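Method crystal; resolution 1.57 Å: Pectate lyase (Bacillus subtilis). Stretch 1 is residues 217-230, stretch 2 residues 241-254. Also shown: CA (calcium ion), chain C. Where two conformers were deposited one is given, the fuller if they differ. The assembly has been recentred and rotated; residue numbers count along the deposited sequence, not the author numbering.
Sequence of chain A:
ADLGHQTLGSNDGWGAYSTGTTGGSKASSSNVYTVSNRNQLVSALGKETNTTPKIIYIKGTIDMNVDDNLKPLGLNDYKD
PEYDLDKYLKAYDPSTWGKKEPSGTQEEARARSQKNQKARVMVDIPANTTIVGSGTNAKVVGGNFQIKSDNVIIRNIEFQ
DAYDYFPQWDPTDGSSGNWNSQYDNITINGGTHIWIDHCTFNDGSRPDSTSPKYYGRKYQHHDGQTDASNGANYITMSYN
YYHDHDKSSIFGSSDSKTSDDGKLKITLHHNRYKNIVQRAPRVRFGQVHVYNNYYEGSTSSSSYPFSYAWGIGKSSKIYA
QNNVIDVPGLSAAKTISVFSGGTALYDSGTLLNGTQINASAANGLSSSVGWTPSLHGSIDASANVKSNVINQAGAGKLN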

ATOM      1  N   ARG A 217       7.510  22.472   1.219  1.00 16.43           N
ATOM      2  CA  ARG A 217       6.952  21.125   1.363  0.50 15.70           C
ATOM      3  C   ARG A 217       7.551  20.180   0.313  1.00 14.91           C
ATOM      4  O   ARG A 217       7.695  20.543  -0.857  1.00 15.21           O
ATOM      5  CB  ARG A 217       5.409  21.124   1.262  0.50 15.42           C
ATOM      6  CG  ARG A 217       4.616  22.004   2.282  0.50 16.26           C
ATOM      7  CD  ARG A 217       4.746  21.536   3.766  0.50 14.43           C
ATOM      8  NE  ARG A 217       4.120  20.241   4.069  0.50 15.88           N
ATOM      9  CZ  ARG A 217       4.345  19.553   5.192  0.50 17.31           C
ATOM     10  NH1 ARG A 217       5.181  20.026   6.110  0.50 19.38           N
ATOM     11  NH2 ARG A 217       3.750  18.388   5.412  0.50 19.07           N
ATOM     12  N   LYS A 218       7.900  18.962   0.755  1.00 14.74           N
ATOM     13  CA  LYS A 218       8.449  17.898  -0.109  0.55 14.04           C
ATOM     14  C   LYS A 218       7.602  17.786  -1.359  1.00 12.64           C
ATOM     15  O   LYS A 218       6.395  17.621  -1.236  1.00 12.86           O
ATOM     16  CB  LYS A 218       8.404  16.534   0.622  0.55 14.44           C
ATOM     17  CG  LYS A 218       9.147  15.382  -0.103  0.55 14.54           C
ATOM     18  CD  LYS A 218       8.642  13.970   0.319  0.55 18.58           C
ATOM     19  CE  LYS A 218       9.497  13.242   1.385  0.55 21.45           C
ATOM     20  NZ  LYS A 218       9.122  11.743   1.622  0.55 20.65           N
ATOM     21  N   TYR A 219       8.232  17.824  -2.520  1.00 11.73           N
ATOM     22  CA  TYR A 219       7.530  17.604  -3.788  1.00 10.21           C
ATOM     23  C   TYR A 219       7.403  16.079  -3.971  1.00  9.30           C
ATOM     24  O   TYR A 219       8.244  15.441  -4.612  1.00 11.39           O
ATOM     25  CB  TYR A 219       8.299  18.275  -4.878  1.00 10.07           C
ATOM     26  CG  TYR A 219       7.609  18.328  -6.233  1.00 10.45           C
ATOM     27  CD1 TYR A 219       6.343  18.909  -6.364  1.00  9.34           C
ATOM     28  CD2 TYR A 219       8.294  17.914  -7.380  1.00 10.12           C
ATOM     29  CE1 TYR A 219       5.727  19.004  -7.630  1.00  9.42           C
ATOM     30  CE2 TYR A 219       7.712  17.997  -8.634  1.00 11.91           C
ATOM     31  CZ  TYR A 219       6.436  18.530  -8.759  1.00 10.76           C
ATOM     32  OH  TYR A 219       5.908  18.605 -10.024  1.00 11.65           O
ATOM     33  N   GLN A 220       6.315  15.553  -3.414  1.00  8.65           N
ATOM     34  CA  GLN A 220       6.141  14.112  -3.249  0.62  9.07           C
ATOM     35  C   GLN A 220       5.630  13.423  -4.517  1.00  8.23           C
ATOM     36  O   GLN A 220       4.534  13.707  -4.970  1.00  9.41           O
ATOM     37  CB  GLN A 220       5.221  13.828  -2.070  0.62 10.08           C
ATOM     38  CG  GLN A 220       4.978  12.347  -1.817  0.62  8.95           C
ATOM     39  CD  GLN A 220       6.265  11.559  -1.506  0.62 11.68           C
ATOM     40  OE1 GLN A 220       6.821  10.861  -2.345  0.62  3.22           O
ATOM     41  NE2 GLN A 220       6.735  11.696  -0.280  0.62 13.54           N
ATOM     42  N   HIS A 221       6.437  12.496  -5.049  1.00  6.59           N
ATOM     43  CA  HIS A 221       6.084  11.746  -6.270  1.00  6.08           C
ATOM     44  C   HIS A 221       5.430  10.402  -5.998  1.00  6.17           C
ATOM     45  O   HIS A 221       4.933   9.756  -6.934  1.00  7.88           O
ATOM     46  CB  HIS A 221       7.335  11.500  -7.118  1.00  6.67           C
ATOM     47  CG  HIS A 221       7.957  12.754  -7.633  1.00  5.89           C
ATOM     48  ND1 HIS A 221       7.431  13.445  -8.703  1.00  8.31           N
ATOM     49  CD2 HIS A 221       9.063  13.445  -7.241  1.00  7.97           C
ATOM     50  CE1 HIS A 221       8.168  14.518  -8.941  1.00  6.25           C
ATOM     51  NE2 HIS A 221       9.166  14.547  -8.063  1.00  7.93           N
ATOM     52  N   HIS A 222       5.520   9.923  -4.757  1.00  7.43           N
ATOM     53  CA  HIS A 222       4.860   8.656  -4.403  1.00  7.61           C
ATOM     54  C   HIS A 222       3.716   8.850  -3.452  1.00  9.14           C
ATOM     55  O   HIS A 222       3.679   9.835  -2.703  1.00 12.41           O
ATOM     56  CB  HIS A 222       5.874   7.759  -3.674  1.00  8.42           C
ATOM     57  CG  HIS A 222       7.067   7.439  -4.502  1.00  6.76           C
ATOM     58  ND1 HIS A 222       8.326   7.897  -4.196  1.00  4.90           N
ATOM     59  CD2 HIS A 222       7.190   6.734  -5.650  1.00  5.64           C
ATOM     60  CE1 HIS A 222       9.181   7.473  -5.110  1.00  7.45           C
ATOM     61  NE2 HIS A 222       8.520   6.752  -5.992  1.00  6.40           N
ATOM     62  N   ASP A 223       2.816   7.883  -3.412  1.00  9.08           N
ATOM     63  CA  ASP A 223       1.760   7.822  -2.420  0.55  9.36           C
ATOM     64  C   ASP A 223       1.944   6.556  -1.553  1.00  9.11           C
ATOM     65  O   ASP A 223       2.964   6.362  -0.920  1.00  9.65           O
ATOM     66  CB  ASP A 223       0.410   7.831  -3.146  0.55  8.40           C
ATOM     67  CG  ASP A 223      -0.723   8.372  -2.274  0.55 10.71           C
ATOM     68  OD1 ASP A 223      -0.534   9.416  -1.615  0.55 11.27           O
ATOM     69  OD2 ASP A 223      -1.807   7.758  -2.258  0.55 14.95           O
ATOM     70  N   GLY A 224       0.932   5.696  -1.562  1.00  9.26           N
ATOM     71  CA  GLY A 224       0.977   4.426  -0.776  1.00  8.08           C
ATOM     72  C   GLY A 224       1.611   3.221  -1.469  1.00  7.45           C
ATOM     73  O   GLY A 224       2.023   3.299  -2.631  1.00  7.63           O
ATOM     74  N   GLN A 225       1.744   2.129  -0.710  1.00  6.27           N
ATOM     75  CA  GLN A 225       2.239   0.852  -1.210  1.00  4.95           C
ATOM     76  C   GLN A 225       1.036  -0.073  -1.383  1.00  6.29           C
ATOM     77  O   GLN A 225       0.747  -0.494  -2.499  1.00  7.97           O
ATOM     78  CB  GLN A 225       3.281   0.276  -0.231  1.00  5.77           C
ATOM     79  CG  GLN A 225       4.429   1.270  -0.126  1.00  6.36           C
ATOM     80  CD  GLN A 225       5.556   0.710   0.708  1.00  5.79           C
ATOM     81  OE1 GLN A 225       5.431   0.531   1.896  1.00  7.31           O
ATOM     82  NE2 GLN A 225       6.676   0.423   0.049  1.00  7.02           N
ATOM     83  N   THR A 226       0.352  -0.369  -0.295  1.00  5.79           N
ATOM     84  CA  THR A 226      -0.864  -1.178  -0.322  1.00  5.02           C
ATOM     85  C   THR A 226      -1.921  -0.422   0.508  1.00  5.78           C
ATOM     86  O   THR A 226      -1.925  -0.501   1.737  1.00  7.48           O
ATOM     87  CB  THR A 226      -0.629  -2.609   0.237  1.00  5.83           C
ATOM     88  OG1 THR A 226      -0.026  -2.528   1.554  1.00  6.72           O
ATOM     89  CG2 THR A 226       0.325  -3.419  -0.668  1.00  5.98           C
ATOM     90  N   ASP A 227      -2.798   0.287  -0.182  1.00  5.93           N
ATOM     91  CA  ASP A 227      -3.817   1.109   0.495  1.00  6.01           C
ATOM     92  C   ASP A 227      -5.195   0.479   0.312  1.00  6.73           C
ATOM     93  O   ASP A 227      -5.450  -0.284  -0.654  1.00  7.76           O
ATOM     94  CB  ASP A 227      -3.830   2.534  -0.093  1.00  7.07           C
ATOM     95  CG  ASP A 227      -2.614   3.354   0.309  1.00  7.58           C
ATOM     96  OD1 ASP A 227      -1.842   2.956   1.233  1.00  7.97           O
ATOM     97  OD2 ASP A 227      -2.465   4.440  -0.290  1.00  9.46           O
ATOM     98  N   ALA A 228      -6.104   0.798   1.230  1.00  6.10           N
ATOM     99  CA  ALA A 228      -7.484   0.287   1.173  1.00  6.82           C
ATOM    100  C   ALA A 228      -8.468   1.379   1.570  1.00  6.77           C
ATOM    101  O   ALA A 228      -8.279   2.024   2.559  1.00  8.08           O
ATOM    102  CB  ALA A 228      -7.652  -0.948   2.055  1.00  6.01           C
ATOM    103  N   SER A 229      -9.488   1.596   0.736  1.00  8.55           N
ATOM    104  CA  SER A 229     -10.450   2.680   0.923  0.50  8.59           C
ATOM    105  C   SER A 229     -11.818   2.254   0.421  1.00  9.35           C
ATOM    106  O   SER A 229     -11.983   1.180  -0.168  1.00  8.83           O
ATOM    107  CB  SER A 229     -10.023   3.932   0.143  0.50  9.16           C
ATOM    108  OG  SER A 229      -8.726   4.359   0.521  0.50 11.27           O
ATOM    109  N   ASN A 230     -12.809   3.111   0.659  1.00  9.54           N
ATOM    110  CA  ASN A 230     -14.150   2.975   0.084  1.00 10.70           C
ATOM    111  C   ASN A 230     -14.832   1.611   0.283  1.00  9.73           C
ATOM    112  O   ASN A 230     -15.319   0.946  -0.664  1.00 10.70           O
ATOM    113  CB  ASN A 230     -14.127   3.441  -1.374  1.00 10.76           C
ATOM    114  CG  ASN A 230     -13.651   4.888  -1.508  1.00 13.57           C
ATOM    115  OD1 ASN A 230     -13.903   5.715  -0.629  1.00 16.78           O
ATOM    116  ND2 ASN A 230     -12.921   5.182  -2.584  1.00 19.26           N
ATOM    117  N   TYR A 241       7.216  -7.608   1.891  1.00  6.90           N
ATOM    118  CA  TYR A 241       8.408  -6.858   2.306  1.00  6.15           C
ATOM    119  C   TYR A 241       8.291  -5.422   1.786  1.00  6.97           C
ATOM    120  O   TYR A 241       8.445  -5.165   0.579  1.00  7.37           O
ATOM    121  CB  TYR A 241       9.686  -7.541   1.782  1.00  7.42           C
ATOM    122  CG  TYR A 241      11.015  -6.902   2.187  1.00  6.97           C
ATOM    123  CD1 TYR A 241      11.110  -5.949   3.233  1.00  8.41           C
ATOM    124  CD2 TYR A 241      12.197  -7.297   1.544  1.00  9.78           C
ATOM    125  CE1 TYR A 241      12.324  -5.393   3.581  1.00  8.69           C
ATOM    126  CE2 TYR A 241      13.417  -6.742   1.898  1.00 12.54           C
ATOM    127  CZ  TYR A 241      13.469  -5.813   2.933  1.00 11.84           C
ATOM    128  OH  TYR A 241      14.668  -5.253   3.288  1.00 12.33           O
ATOM    129  N   TYR A 242       7.967  -4.507   2.694  1.00  5.93           N
ATOM    130  CA  TYR A 242       7.868  -3.093   2.357  1.00  6.94           C
ATOM    131  C   TYR A 242       9.180  -2.437   2.748  1.00  7.68           C
ATOM    132  O   TYR A 242       9.634  -2.566   3.909  1.00  6.93           O
ATOM    133  CB  TYR A 242       6.768  -2.486   3.218  1.00  6.15           C
ATOM    134  CG  TYR A 242       5.373  -3.071   3.038  1.00  6.16           C
ATOM    135  CD1 TYR A 242       4.920  -4.135   3.816  1.00  6.10           C
ATOM    136  CD2 TYR A 242       4.494  -2.510   2.107  1.00  6.41           C
ATOM    137  CE1 TYR A 242       3.613  -4.639   3.653  1.00  4.65           C
ATOM    138  CE2 TYR A 242       3.170  -2.974   1.986  1.00  4.99           C
ATOM    139  CZ  TYR A 242       2.767  -4.019   2.744  1.00  4.68           C
ATOM    140  OH  TYR A 242       1.497  -4.538   2.700  1.00  5.89           O
ATOM    141  N   HIS A 243       9.818  -1.718   1.821  1.00  7.95           N
ATOM    142  CA  HIS A 243      11.087  -1.075   2.178  1.00  8.09           C
ATOM    143  C   HIS A 243      11.376   0.215   1.442  1.00  8.50           C
ATOM    144  O   HIS A 243      10.977   0.361   0.289  1.00  7.94           O
ATOM    145  CB  HIS A 243      12.295  -2.014   2.223  1.00 10.45           C
ATOM    146  CG  HIS A 243      12.714  -2.558   0.898  1.00 11.95           C
ATOM    147  ND1 HIS A 243      13.677  -1.944   0.126  1.00 14.88           N
ATOM    148  CD2 HIS A 243      12.384  -3.698   0.246  1.00 13.52           C
ATOM    149  CE1 HIS A 243      13.886  -2.650  -0.972  1.00 15.42           C
ATOM    150  NE2 HIS A 243      13.127  -3.732  -0.916  1.00 13.53           N
ATOM    151  N   ASP A 244      12.026   1.138   2.148  1.00  7.64           N
ATOM    152  CA  ASP A 244      12.549   2.399   1.545  1.00  8.63           C
ATOM    153  C   ASP A 244      11.401   3.148   0.866  1.00  7.89           C
ATOM    154  O   ASP A 244      11.330   3.286  -0.371  1.00  8.17           O
ATOM    155  CB  ASP A 244      13.709   2.072   0.582  1.00 10.81           C
ATOM    156  CG  ASP A 244      14.833   1.409   1.308  1.00 13.92           C
ATOM    157  OD1 ASP A 244      15.448   2.040   2.199  1.00 17.19           O
ATOM    158  OD2 ASP A 244      15.045   0.213   1.066  1.00 19.76           O
ATOM    159  N   HIS A 245      10.470   3.617   1.707  1.00  5.92           N
ATOM    160  CA  HIS A 245       9.264   4.283   1.225  1.00  6.25           C
ATOM    161  C   HIS A 245       8.680   5.098   2.398  1.00  5.58           C
ATOM    162  O   HIS A 245       8.928   4.762   3.568  1.00  6.26           O
ATOM    163  CB  HIS A 245       8.263   3.214   0.704  1.00  7.20           C
ATOM    164  CG  HIS A 245       6.970   3.795   0.214  1.00  7.06           C
ATOM    165  ND1 HIS A 245       6.752   4.156  -1.102  1.00  6.64           N
ATOM    166  CD2 HIS A 245       5.847   4.141   0.886  1.00  6.09           C
ATOM    167  CE1 HIS A 245       5.547   4.679  -1.222  1.00  7.11           C
ATOM    168  NE2 HIS A 245       4.972   4.686  -0.035  1.00  7.66           N
ATOM    169  N   ASP A 246       7.966   6.183   2.102  1.00  6.28           N
ATOM    170  CA  ASP A 246       7.424   7.037   3.153  1.00  6.23           C
ATOM    171  C   ASP A 246       6.111   6.487   3.731  1.00  7.21           C
ATOM    172  O   ASP A 246       6.134   5.859   4.778  1.00  7.84           O
ATOM    173  CB  ASP A 246       7.354   8.472   2.582  1.00  6.76           C
ATOM    174  CG  ASP A 246       6.871   9.513   3.596  1.00 10.39           C
ATOM    175  OD1 ASP A 246       6.469   9.186   4.710  1.00  9.18           O
ATOM    176  OD2 ASP A 246       6.824  10.689   3.172  1.00 18.08           O
ATOM    177  N   LYS A 247       4.986   6.642   3.017  1.00  6.36           N
ATOM    178  CA  LYS A 247       3.661   6.228   3.530  1.00  7.85           C
ATOM    179  C   LYS A 247       3.257   4.851   3.024  1.00  6.95           C
ATOM    180  O   LYS A 247       2.888   4.674   1.855  1.00  7.95           O
ATOM    181  CB  LYS A 247       2.646   7.267   3.095  1.00  8.72           C
ATOM    182  CG  LYS A 247       2.936   8.635   3.779  1.00 12.27           C
ATOM    183  CD  LYS A 247       1.961   9.730   3.352  1.00 21.42           C
ATOM    184  CE  LYS A 247       2.412  10.494   2.146  1.00 26.94           C
ATOM    185  NZ  LYS A 247       1.836  11.901   2.241  1.00 27.78           N
ATOM    186  N   SER A 248       3.336   3.855   3.894  1.00  6.72           N
ATOM    187  CA  SER A 248       3.144   2.478   3.401  1.00  6.68           C
ATOM    188  C   SER A 248       1.717   2.050   3.106  1.00  7.75           C
ATOM    189  O   SER A 248       1.408   1.617   2.000  1.00  7.31           O
ATOM    190  CB  SER A 248       3.697   1.495   4.407  1.00  6.33           C
ATOM    191  OG  SER A 248       3.425   0.171   4.003  1.00  6.94           O
ATOM    192  N   SER A 249       0.860   2.103   4.126  1.00  7.70           N
ATOM    193  CA  SER A 249      -0.416   1.419   4.085  1.00  7.69           C
ATOM    194  C   SER A 249      -1.452   2.257   4.807  1.00  9.03           C
ATOM    195  O   SER A 249      -1.430   2.330   6.036  1.00  8.96           O
ATOM    196  CB  SER A 249      -0.304   0.039   4.766  1.00  7.79           C
ATOM    197  OG  SER A 249       0.637  -0.796   4.079  1.00  6.96           O
ATOM    198  N   ILE A 250      -2.359   2.874   4.049  1.00  9.05           N
ATOM    199  CA  ILE A 250      -3.450   3.641   4.679  1.00  9.41           C
ATOM    200  C   ILE A 250      -4.759   2.886   4.440  1.00  8.69           C
ATOM    201  O   ILE A 250      -5.151   2.625   3.264  1.00  8.48           O
ATOM    202  CB  ILE A 250      -3.518   5.172   4.217  1.00  9.80           C
ATOM    203  CG1 ILE A 250      -4.700   5.883   4.917  1.00 15.08           C
ATOM    204  CG2 ILE A 250      -3.693   5.304   2.772  1.00 15.18           C
ATOM    205  CD1 ILE A 250      -4.536   7.440   5.048  1.00 21.85           C
ATOM    206  N   PHE A 251      -5.461   2.604   5.532  1.00  8.35           N
ATOM    207  CA  PHE A 251      -6.735   1.848   5.448  1.00  8.05           C
ATOM    208  C   PHE A 251      -7.825   2.770   5.960  1.00  8.74           C
ATOM    209  O   PHE A 251      -7.852   3.075   7.157  1.00  9.18           O
ATOM    210  CB  PHE A 251      -6.715   0.558   6.302  1.00  8.18           C
ATOM    211  CG  PHE A 251      -5.573  -0.397   5.999  1.00  7.24           C
ATOM    212  CD1 PHE A 251      -4.958  -0.417   4.764  1.00  4.82           C
ATOM    213  CD2 PHE A 251      -5.140  -1.307   6.987  1.00  5.59           C
ATOM    214  CE1 PHE A 251      -3.941  -1.320   4.497  1.00  5.48           C
ATOM    215  CE2 PHE A 251      -4.121  -2.250   6.711  1.00  6.29           C
ATOM    216  CZ  PHE A 251      -3.508  -2.237   5.471  1.00  5.63           C
ATOM    217  N   GLY A 252      -8.665   3.263   5.041  1.00  8.91           N
ATOM    218  CA  GLY A 252      -9.698   4.246   5.387  1.00 10.85           C
ATOM    219  C   GLY A 252      -9.151   5.614   5.071  1.00 11.81           C
ATOM    220  O   GLY A 252      -8.286   6.127   5.804  1.00 12.94           O
ATOM    221  N   SER A 253      -9.666   6.211   4.002  1.00 11.88           N
ATOM    222  CA  SER A 253      -9.076   7.430   3.415  1.00 13.64           C
ATOM    223  C   SER A 253      -9.598   8.722   4.046  1.00 13.86           C
ATOM    224  O   SER A 253      -9.033   9.804   3.810  1.00 14.24           O
ATOM    225  CB  SER A 253      -9.425   7.461   1.924  1.00 14.87           C
ATOM    226  OG  SER A 253     -10.847   7.523   1.815  1.00 19.29           O
ATOM    227  N   SER A 254     -10.657   8.654   4.852  1.00 14.60           N
ATOM    228  CA  SER A 254     -11.265   9.897   5.373  1.00 15.85           C
ATOM    229  C   SER A 254     -12.086   9.740   6.651  1.00 15.73           C
ATOM    230  O   SER A 254     -12.827   8.769   6.802  1.00 15.55           O
ATOM    231  CB  SER A 254     -12.163  10.493   4.270  1.00 16.23           C
ATOM    232  OG  SER A 254     -12.787  11.674   4.741  1.00 20.33           O
TER
HETATM  233 CA    CA C 401      -3.227   5.821  -2.017  0.50  8.66          CA
HETATM  234  O   HOH W   1       5.004   7.846   0.234  1.00  8.35           O
HETATM  235  O   HOH W   2      -0.163   4.921   2.326  0.50  3.75           O
HETATM  236  O   HOH W   3     -12.052   5.041   2.643  1.00 10.24           O
HETATM  237  O   HOH W   4      -3.803   7.161  -0.182  1.00 19.17           O
HETATM  238  O   HOH W   5      -5.413   5.110  -1.702  1.00 15.19           O
HETATM  239  O   HOH W   6      -3.810   6.874  -4.028  1.00 13.89           O

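The two stretches bury 858 Å² between them, summed over both sides, and the contact is dominated by polar groups that satisfy one another. Its one salt bridge joins the partly exposed Lys 218 to the buried Asp 246, Lys 218 NZ donating to Asp 246 OD2 at 3.0 Å. The CA-to-CB bond of Lys 218 points toward the other stretch, and NZ at the end of the chain reaches Asp 246. Asp 246, in the t rotamer, also has its CA-to-CB bond toward stretch 1; the other carboxylate oxygen is hydrogen-bonded elsewhere in the structure.

Backbone hydrogen bonds form the spine of the contact. Ala 228 N donates to Ile 250 O at 2.9 Å and Gly 252 N to Ala 228 O at 2.8 Å, both nearly straight, so that Ala 228 reaches Phe 251 in a single beta bridge with 4.6 Å between their CA atoms. Towards the start of this pairing Ser 248 O accepts twice, from Gln 225 N at 2.8 Å and from Thr 226 N at 3.2 Å. Between these two sites a side chain takes the place of a backbone acceptor: Asp 227 OD1 receives Ile 250 N at 2.9 Å with an angle of 167°. Its other oxygen, OD2, binds the calcium ion at 2.3 Å, and Asp 223 OD2 binds the same ion at 2.4 Å. Asp 227 thus joins the metal site to the strand pairing, a dual role suited to a carboxylate with two acceptor oxygens.

Side-chain hydroxyls and one amide oxygen complete the buried polar network. Thr 226, in its p rotamer, places OG1 2.8 Å from Tyr 242 OH and 3.1 Å from Ser 249 OG, hydrogen-bonding to both. OG1 lies at the edge of the tyrosine ring, near its plane, a usual place for a partner of the phenolic oxygen. Nearby, Ser 248 OG donates to Gln 225 OE1 at 2.9 Å.

Gln 225, with 117 Å² covered by the other stretch, also packs through its aliphatic portion: CG lies over one face of the His 245 ring, 3.4 Å from the centroid and 13° off the normal. At the edge of that ring the one His 245 NE2 proton is shared between Asp 223 O across the contact and Lys 247 O within stretch 2, each 2.8 Å from NE2 and each bond weak. The imidazole therefore offers a flat surface to the glutamine and a polar edge to two carbonyls. Water 1 adds a bridge, donating to Asp 223 O and accepting from Lys 247 N.

Close approach of the two backbones is evident at Gly 224, whose CA lies 3.3 Å from Lys 247 O in a CA-H...O contact; a CB here would clash with Asp 227 OD2. Gly 252 adopts backbone angles that themselves call for glycine.

Apolar packing is modest. Ala 228 CB touches Phe 251 CD1 at 3.9 Å, although the CA-to-CB bond of Phe 251 points away from stretch 1. Further out, Ser 229 OG approaches Ser 253 CB at 3.5 Å, and water 3 accepts from both Asn 230 N and Ser 253 N.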